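Transcriptional regulator (LacI family) (PDB 3G85) probably acts as a DNA-binding transcription factor of the LacI family, its periplasmic-binding-protein-like part being the portion modelled here. Local coordinates at residues A191-S196 with V221-N226; P237-D242 with G274-R279. All coordinates share one frame; numbering follows the deposited sequence.

Overall arrangement
Both interactions lie in the six-stranded mixed sheet of one lobe, and their centres are about 9 Å apart. Interaction 1 pairs strands 191-194 and 219-224 in parallel in the middle of that sheet, where every touching residue is buried. Interaction 2 is antiparallel and only partly buried, in keeping with strand 276-277 lying outermost on that side within the chain. Strands 219-224 and 239-242 are neighbours, so the two contacts lie side by side in the sheet, joined by a probable hydrogen bond of 2.8 Å from Gly-224 N to Val-241 O. Backbone bonds and small apolar contacts make up interaction 1, whereas interaction 2 adds an arginine and a threonine whose polar groups bond across to the partner segment.

Interaction 1 of 2, residues A191-S196 with V221-N226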
ATOM      1  N   ALA A 191       8.826   8.030  19.160  1.00 29.61           N
ATOM      2  CA  ALA A 191       8.809   7.447  17.823  1.00 28.51           C
ATOM      3  C   ALA A 191       7.363   7.219  17.446  1.00 27.37           C
ATOM      4  O   ALA A 191       6.537   6.832  18.292  1.00 27.33           O
ATOM      5  CB  ALA A 191       9.571   6.137  17.802  1.00 27.55           C
ATOM      6  N   LEU A 192       7.044   7.471  16.176  1.00 26.02           N
ATOM      7  CA  LEU A 192       5.692   7.282  15.695  1.00 24.07           C
ATOM      8  C   LEU A 192       5.695   6.618  14.324  1.00 24.01           C
ATOM      9  O   LEU A 192       6.306   7.122  13.402  1.00 23.90           O
ATOM     10  CB  LEU A 192       4.959   8.642  15.633  1.00 24.37           C
ATOM     11  CG  LEU A 192       3.540   8.584  15.032  1.00 21.97           C
ATOM     12  CD1 LEU A 192       2.562   7.820  15.940  1.00 20.39           C
ATOM     13  CD2 LEU A 192       3.031   9.998  14.759  1.00 23.06           C
ATOM     14  N   PHE A 193       5.011   5.486  14.222  1.00 23.12           N
ATOM     15  CA  PHE A 193       4.757   4.822  12.955  1.00 23.21           C
ATOM     16  C   PHE A 193       3.353   5.170  12.443  1.00 22.38           C
ATOM     17  O   PHE A 193       2.364   5.002  13.159  1.00 22.13           O
ATOM     18  CB  PHE A 193       4.886   3.317  13.158  1.00 22.57           C
ATOM     19  CG  PHE A 193       4.533   2.486  11.952  1.00 23.65           C
ATOM     20  CD1 PHE A 193       5.359   2.500  10.811  1.00 20.68           C
ATOM     21  CD2 PHE A 193       3.427   1.653  11.984  1.00 21.01           C
ATOM     22  CE1 PHE A 193       5.075   1.687   9.721  1.00 22.34           C
ATOM     23  CE2 PHE A 193       3.117   0.820  10.862  1.00 23.06           C
ATOM     24  CZ  PHE A 193       3.948   0.861   9.739  1.00 22.17           C
ATOM     25  N   CYS A 194       3.259   5.639  11.202  1.00 22.02           N
ATOM     26  CA  CYS A 194       1.933   5.851  10.584  1.00 21.41           C
ATOM     27  C   CYS A 194       1.805   4.899   9.415  1.00 21.19           C
ATOM     28  O   CYS A 194       2.697   4.845   8.579  1.00 20.81           O
ATOM     29  CB  CYS A 194       1.770   7.284  10.079  1.00 22.27           C
ATOM     30  SG  CYS A 194       1.899   8.561  11.366  1.00 24.46           S
ATOM     31  N   ASN A 195       0.721   4.153   9.343  1.00 19.96           N
ATOM     32  CA  ASN A 195       0.641   3.155   8.267  1.00 20.77           C
ATOM     33  C   ASN A 195       0.083   3.748   6.967  1.00 19.81           C
ATOM     34  O   ASN A 195      -0.251   3.005   6.034  1.00 20.83           O
ATOM     35  CB  ASN A 195      -0.074   1.847   8.715  1.00 19.74           C
ATOM     36  CG  ASN A 195      -1.593   1.985   8.830  1.00 18.94           C
ATOM     37  OD1 ASN A 195      -2.132   3.081   8.863  1.00 20.51           O
ATOM     38  ND2 ASN A 195      -2.296   0.841   8.892  1.00 24.30           N
ATOM     39  N   SER A 196      -0.025   5.077   6.910  1.00 19.80           N
ATOM     40  CA  SER A 196      -0.221   5.747   5.608  1.00 20.48           C
ATOM     41  C   SER A 196       0.449   7.117   5.648  1.00 21.33           C
ATOM     42  O   SER A 196       0.557   7.756   6.721  1.00 18.88           O
ATOM     43  CB  SER A 196      -1.711   5.845   5.213  1.00 21.00           C
ATOM     44  OG  SER A 196      -2.291   7.071   5.601  1.00 23.42           O
ATOM     45  N   VAL A 221       7.910   7.705  10.921  1.00 23.14           N
ATOM     46  CA  VAL A 221       8.143   6.915   9.708  1.00 22.96           C
ATOM     47  C   VAL A 221       6.754   6.533   9.239  1.00 22.36           C
ATOM     48  O   VAL A 221       5.905   6.157  10.044  1.00 22.81           O
ATOM     49  CB  VAL A 221       8.961   5.637   9.936  1.00 22.68           C
ATOM     50  CG1 VAL A 221       9.043   4.782   8.631  1.00 23.18           C
ATOM     51  CG2 VAL A 221      10.381   6.017  10.383  1.00 23.85           C
ATOM     52  N   ALA A 222       6.505   6.674   7.946  1.00 21.31           N
ATOM     53  CA  ALA A 222       5.169   6.361   7.437  1.00 19.77           C
ATOM     54  C   ALA A 222       5.294   5.395   6.286  1.00 19.94           C
ATOM     55  O   ALA A 222       6.304   5.364   5.616  1.00 21.69           O
ATOM     56  CB  ALA A 222       4.491   7.612   6.961  1.00 19.95           C
ATOM     57  N   ILE A 223       4.240   4.624   6.044  1.00 20.70           N
ATOM     58  CA  ILE A 223       4.160   3.779   4.842  1.00 18.87           C
ATOM     59  C   ILE A 223       3.720   4.664   3.669  1.00 19.18           C
ATOM     60  O   ILE A 223       2.706   5.368   3.753  1.00 18.10           O
ATOM     61  CB  ILE A 223       3.165   2.611   5.025  1.00 19.08           C
ATOM     62  CG1 ILE A 223       3.597   1.677   6.183  1.00 18.22           C
ATOM     63  CG2 ILE A 223       2.949   1.846   3.683  1.00 17.62           C
ATOM     64  CD1 ILE A 223       4.936   0.943   5.894  1.00 17.34           C
ATOM     65  N   GLY A 224       4.490   4.639   2.592  1.00 18.53           N
ATOM     66  CA  GLY A 224       4.211   5.527   1.451  1.00 21.03           C
ATOM     67  C   GLY A 224       3.215   4.905   0.504  1.00 23.23           C
ATOM     68  O   GLY A 224       3.497   3.879  -0.123  1.00 23.85           O
HETATM   69  N   MSE A 225       2.026   5.493   0.422  1.00 24.06           N
HETATM   70  CA  MSE A 225       0.980   4.927  -0.440  1.00 28.69           C
HETATM   71  C   MSE A 225       0.660   5.878  -1.576  1.00 25.22           C
HETATM   72  O   MSE A 225       0.418   5.438  -2.702  1.00 23.75           O
HETATM   73  CB  MSE A 225      -0.293   4.631   0.366  1.00 27.93           C
HETATM   74  CG  MSE A 225      -0.018   3.835   1.619  1.00 32.75           C
HETATM   75 SE   MSE A 225      -1.715   3.130   2.294  1.00 47.91          SE
HETATM   76  CE  MSE A 225      -1.009   1.820   3.449  1.00 38.84           C
ATOM     77  N   ASN A 226       0.596   7.174  -1.255  1.00 23.75           N
ATOM     78  CA  ASN A 226       0.336   8.202  -2.262  1.00 24.53           C
ATOM     79  C   ASN A 226       1.645   8.706  -2.866  1.00 23.14           C
ATOM     80  O   ASN A 226       2.743   8.294  -2.469  1.00 23.04           O
ATOM     81  CB  ASN A 226      -0.491   9.377  -1.690  1.00 24.47           C
ATOM     82  CG  ASN A 226      -1.920   8.959  -1.295  1.00 29.19           C
ATOM     83  OD1 ASN A 226      -2.593   8.238  -2.009  1.00 32.38           O
ATOM     84  ND2 ASN A 226      -2.365   9.412  -0.137  1.00 35.60           N
TER
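Cys-194 sits between two residues of the neighbouring strand and uses both halves of its backbone: its N donates to Val-221 O at 2.9 Å, and its O accepts from Ile-223 N at 3.0 Å. Two residues earlier, Leu-192 O takes the N-H of Val-221 at 3.0 Å, completing three bonds between parallel strands. Two carbonyls gain a second, weaker neighbour, since Phe-193 CA-H faces Val-221 O and Ala-222 CA-H faces Cys-194 O. On the side of Phe-193 and Val-221, chi1 of 175° sets Phe-193 CG anti to the backbone N, and from there the ring crosses Ile-223 obliquely, CZ 3.7 Å from Ile-223 CG1; Phe-149 stacks on the same ring. On the other face, Cys-194 CB lies 4.2 Å from Ala-222 CB. Past the strand end the side chains find partners of their own. Asn-195 OD1 accepts from Thr-135 N, while Ser-196 OG bonds to Asn-170 OD1 and caps the following helix at Ile-199 N. Selenomethionine Met-225 rests its SE 4.0 Å from Ser-196 CB, and its backbone N is taken by Asp-197 OD1. Paired in parallel and joined through helix 197-209, strands 191-194 and 219-224 form a beta-alpha-beta crossover, the unit from which the periplasmic-binding-protein-like fold is built.

Interaction 2 of 2, residues P237-D242 with G274-R279; sequences PVTIVD and GPLILR
Arg-279 folds back beside residues 237-240, its chain bent about CB-CG (chi2 69°), which turns CD back, and its NH1 bonds to Val-238 O. That bond is 2.8 Å long, with the carbonyl oxygen at the guanidinium edge and only 4° out of its plane. One face of the same group lies over Ile-240, whose CG1 is 3.7 Å from NH1, the two side chains crossing at a slant. Nearer the backbone, Arg-279 CB packs on Pro-237 CB at 3.6 Å. Thr-239 turns OG1 beside its own backbone N (chi1 -72°), where it accepts a nearly straight bond from Arg-279 N at 3.0 Å; its CG2 branch meets Leu-276 CD1 at 3.6 Å. Leu-276 CD1 also touches Val-241 CG2, on the face lined by helix 111-124. On the other face Ile-240 and Ile-277 lie side by side and point the same way, and Ile-277 CD1 reaches Asp-242 CB. Their backbones form an antiparallel hydrogen-bonded pair, the Ile-277 N to Ile-240 O bond being 2.7 Å, and Asp-242 N donates to Pro-275 O. Thr-231 OG1 also bonds to Arg-279 NH1, and this double grip fixes how the guanidinium is turned. The buried Asp-242 carboxylate forms salt bridges through OD2 with Arg-228 and Arg-29, consistent with its being charged.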
ATOM      1  N   PRO A 237      10.169  17.169   5.694  1.00 25.31           N
ATOM      2  CA  PRO A 237      10.102  15.919   4.940  1.00 25.94           C
ATOM      3  C   PRO A 237       9.925  14.718   5.876  1.00 25.98           C
ATOM      4  O   PRO A 237      10.464  14.682   6.995  1.00 27.52           O
ATOM      5  CB  PRO A 237      11.441  15.903   4.187  1.00 25.79           C
ATOM      6  CG  PRO A 237      11.730  17.401   3.985  1.00 26.20           C
ATOM      7  CD  PRO A 237      11.376  17.938   5.334  1.00 25.85           C
ATOM      8  N   VAL A 238       9.123  13.771   5.431  1.00 25.23           N
ATOM      9  CA  VAL A 238       8.784  12.584   6.198  1.00 24.04           C
ATOM     10  C   VAL A 238       9.481  11.374   5.586  1.00 23.70           C
ATOM     11  O   VAL A 238       9.354  11.083   4.374  1.00 21.77           O
ATOM     12  CB  VAL A 238       7.259  12.342   6.136  1.00 24.61           C
ATOM     13  CG1 VAL A 238       6.830  11.032   6.914  1.00 25.82           C
ATOM     14  CG2 VAL A 238       6.528  13.541   6.654  1.00 27.41           C
ATOM     15  N   THR A 239      10.202  10.652   6.443  1.00 22.77           N
ATOM     16  CA  THR A 239      10.787   9.384   6.044  1.00 23.02           C
ATOM     17  C   THR A 239       9.709   8.351   5.800  1.00 21.82           C
ATOM     18  O   THR A 239       8.780   8.213   6.594  1.00 22.13           O
ATOM     19  CB  THR A 239      11.772   8.880   7.101  1.00 22.72           C
ATOM     20  OG1 THR A 239      12.934   9.714   7.031  1.00 25.24           O
ATOM     21  CG2 THR A 239      12.155   7.402   6.839  1.00 23.96           C
ATOM     22  N   ILE A 240       9.837   7.652   4.685  1.00 21.12           N
ATOM     23  CA  ILE A 240       8.867   6.624   4.327  1.00 20.78           C
ATOM     24  C   ILE A 240       9.455   5.266   3.956  1.00 20.90           C
ATOM     25  O   ILE A 240      10.612   5.141   3.532  1.00 22.52           O
ATOM     26  CB  ILE A 240       7.975   7.063   3.133  1.00 20.18           C
ATOM     27  CG1 ILE A 240       8.838   7.193   1.839  1.00 20.24           C
ATOM     28  CG2 ILE A 240       7.193   8.349   3.451  1.00 21.90           C
ATOM     29  CD1 ILE A 240       7.988   7.515   0.562  1.00 20.65           C
ATOM     30  N   VAL A 241       8.629   4.243   4.113  1.00 20.90           N
ATOM     31  CA  VAL A 241       8.894   2.950   3.522  1.00 20.90           C
ATOM     32  C   VAL A 241       7.830   2.841   2.404  1.00 21.20           C
ATOM     33  O   VAL A 241       6.619   2.837   2.669  1.00 20.80           O
ATOM     34  CB  VAL A 241       8.820   1.776   4.524  1.00 20.09           C
ATOM     35  CG1 VAL A 241       9.407   0.534   3.821  1.00 20.88           C
ATOM     36  CG2 VAL A 241       9.621   2.122   5.818  1.00 21.93           C
ATOM     37  N   ASP A 242       8.288   2.863   1.162  1.00 21.44           N
ATOM     38  CA  ASP A 242       7.385   3.132   0.045  1.00 20.73           C
ATOM     39  C   ASP A 242       6.884   1.857  -0.568  1.00 20.60           C
ATOM     40  O   ASP A 242       7.640   0.885  -0.729  1.00 20.47           O
ATOM     41  CB  ASP A 242       8.093   3.979  -1.032  1.00 21.65           C
ATOM     42  CG  ASP A 242       7.145   4.496  -2.094  1.00 22.13           C
ATOM     43  OD1 ASP A 242       6.063   5.021  -1.742  1.00 21.56           O
ATOM     44  OD2 ASP A 242       7.486   4.395  -3.304  1.00 24.08           O
ATOM     45  N   GLY A 274       9.988  -2.974  -0.738  1.00 22.20           N
ATOM     46  CA  GLY A 274       9.468  -1.595  -0.531  1.00 22.47           C
ATOM     47  C   GLY A 274      10.575  -0.755   0.092  1.00 22.13           C
ATOM     48  O   GLY A 274      10.982  -1.057   1.204  1.00 22.95           O
ATOM     49  N   PRO A 275      11.148   0.223  -0.651  1.00 22.81           N
ATOM     50  CA  PRO A 275      12.379   0.868  -0.133  1.00 23.05           C
ATOM     51  C   PRO A 275      12.146   1.811   1.033  1.00 22.97           C
ATOM     52  O   PRO A 275      11.148   2.565   1.043  1.00 22.00           O
ATOM     53  CB  PRO A 275      12.870   1.715  -1.307  1.00 22.83           C
ATOM     54  CG  PRO A 275      11.615   2.066  -2.040  1.00 24.15           C
ATOM     55  CD  PRO A 275      10.750   0.789  -1.947  1.00 22.29           C
ATOM     56  N   LEU A 276      13.071   1.804   1.991  1.00 22.81           N
ATOM     57  CA  LEU A 276      13.109   2.878   2.971  1.00 24.18           C
ATOM     58  C   LEU A 276      13.740   4.105   2.338  1.00 24.43           C
ATOM     59  O   LEU A 276      14.899   4.072   1.836  1.00 24.99           O
ATOM     60  CB  LEU A 276      13.848   2.450   4.246  1.00 24.20           C
ATOM     61  CG  LEU A 276      14.179   3.526   5.296  1.00 25.27           C
ATOM     62  CD1 LEU A 276      12.942   3.941   6.070  1.00 23.98           C
ATOM     63  CD2 LEU A 276      15.216   2.954   6.250  1.00 27.95           C
ATOM     64  N   ILE A 277      12.985   5.195   2.323  1.00 23.58           N
ATOM     65  CA  ILE A 277      13.453   6.421   1.690  1.00 23.52           C
ATOM     66  C   ILE A 277      13.657   7.443   2.788  1.00 23.94           C
ATOM     67  O   ILE A 277      12.715   7.983   3.316  1.00 22.01           O
ATOM     68  CB  ILE A 277      12.493   6.926   0.620  1.00 23.46           C
ATOM     69  CG1 ILE A 277      12.217   5.816  -0.414  1.00 23.73           C
ATOM     70  CG2 ILE A 277      13.035   8.225  -0.049  1.00 21.31           C
ATOM     71  CD1 ILE A 277      11.292   6.211  -1.564  1.00 24.84           C
ATOM     72  N   LEU A 278      14.918   7.675   3.151  1.00 25.00           N
ATOM     73  CA  LEU A 278      15.240   8.616   4.231  1.00 26.30           C
ATOM     74  C   LEU A 278      15.041  10.057   3.791  1.00 27.48           C
ATOM     75  O   LEU A 278      15.549  10.493   2.746  1.00 28.29           O
ATOM     76  CB  LEU A 278      16.698   8.424   4.696  1.00 26.00           C
ATOM     77  CG  LEU A 278      17.133   7.051   5.211  1.00 27.50           C
ATOM     78  CD1 LEU A 278      18.630   7.048   5.598  1.00 30.33           C
ATOM     79  CD2 LEU A 278      16.283   6.623   6.380  1.00 27.90           C
ATOM     80  N   ARG A 279      14.260  10.784   4.568  1.00 29.39           N
ATOM     81  CA  ARG A 279      14.045  12.200   4.339  1.00 31.68           C
ATOM     82  C   ARG A 279      14.686  12.944   5.492  1.00 34.63           C
ATOM     83  O   ARG A 279      14.707  12.447   6.611  1.00 35.26           O
ATOM     84  CB  ARG A 279      12.547  12.522   4.224  1.00 30.60           C
ATOM     85  CG  ARG A 279      12.035  12.551   2.793  1.00 28.23           C
ATOM     86  CD  ARG A 279      12.041  11.173   2.186  1.00 23.39           C
ATOM     87  NE  ARG A 279      11.478  11.150   0.817  1.00 21.59           N
ATOM     88  CZ  ARG A 279      10.175  11.013   0.562  1.00 23.42           C
ATOM     89  NH1 ARG A 279       9.311  10.886   1.565  1.00 19.77           N
ATOM     90  NH2 ARG A 279       9.735  10.957  -0.697  1.00 20.18           N
TER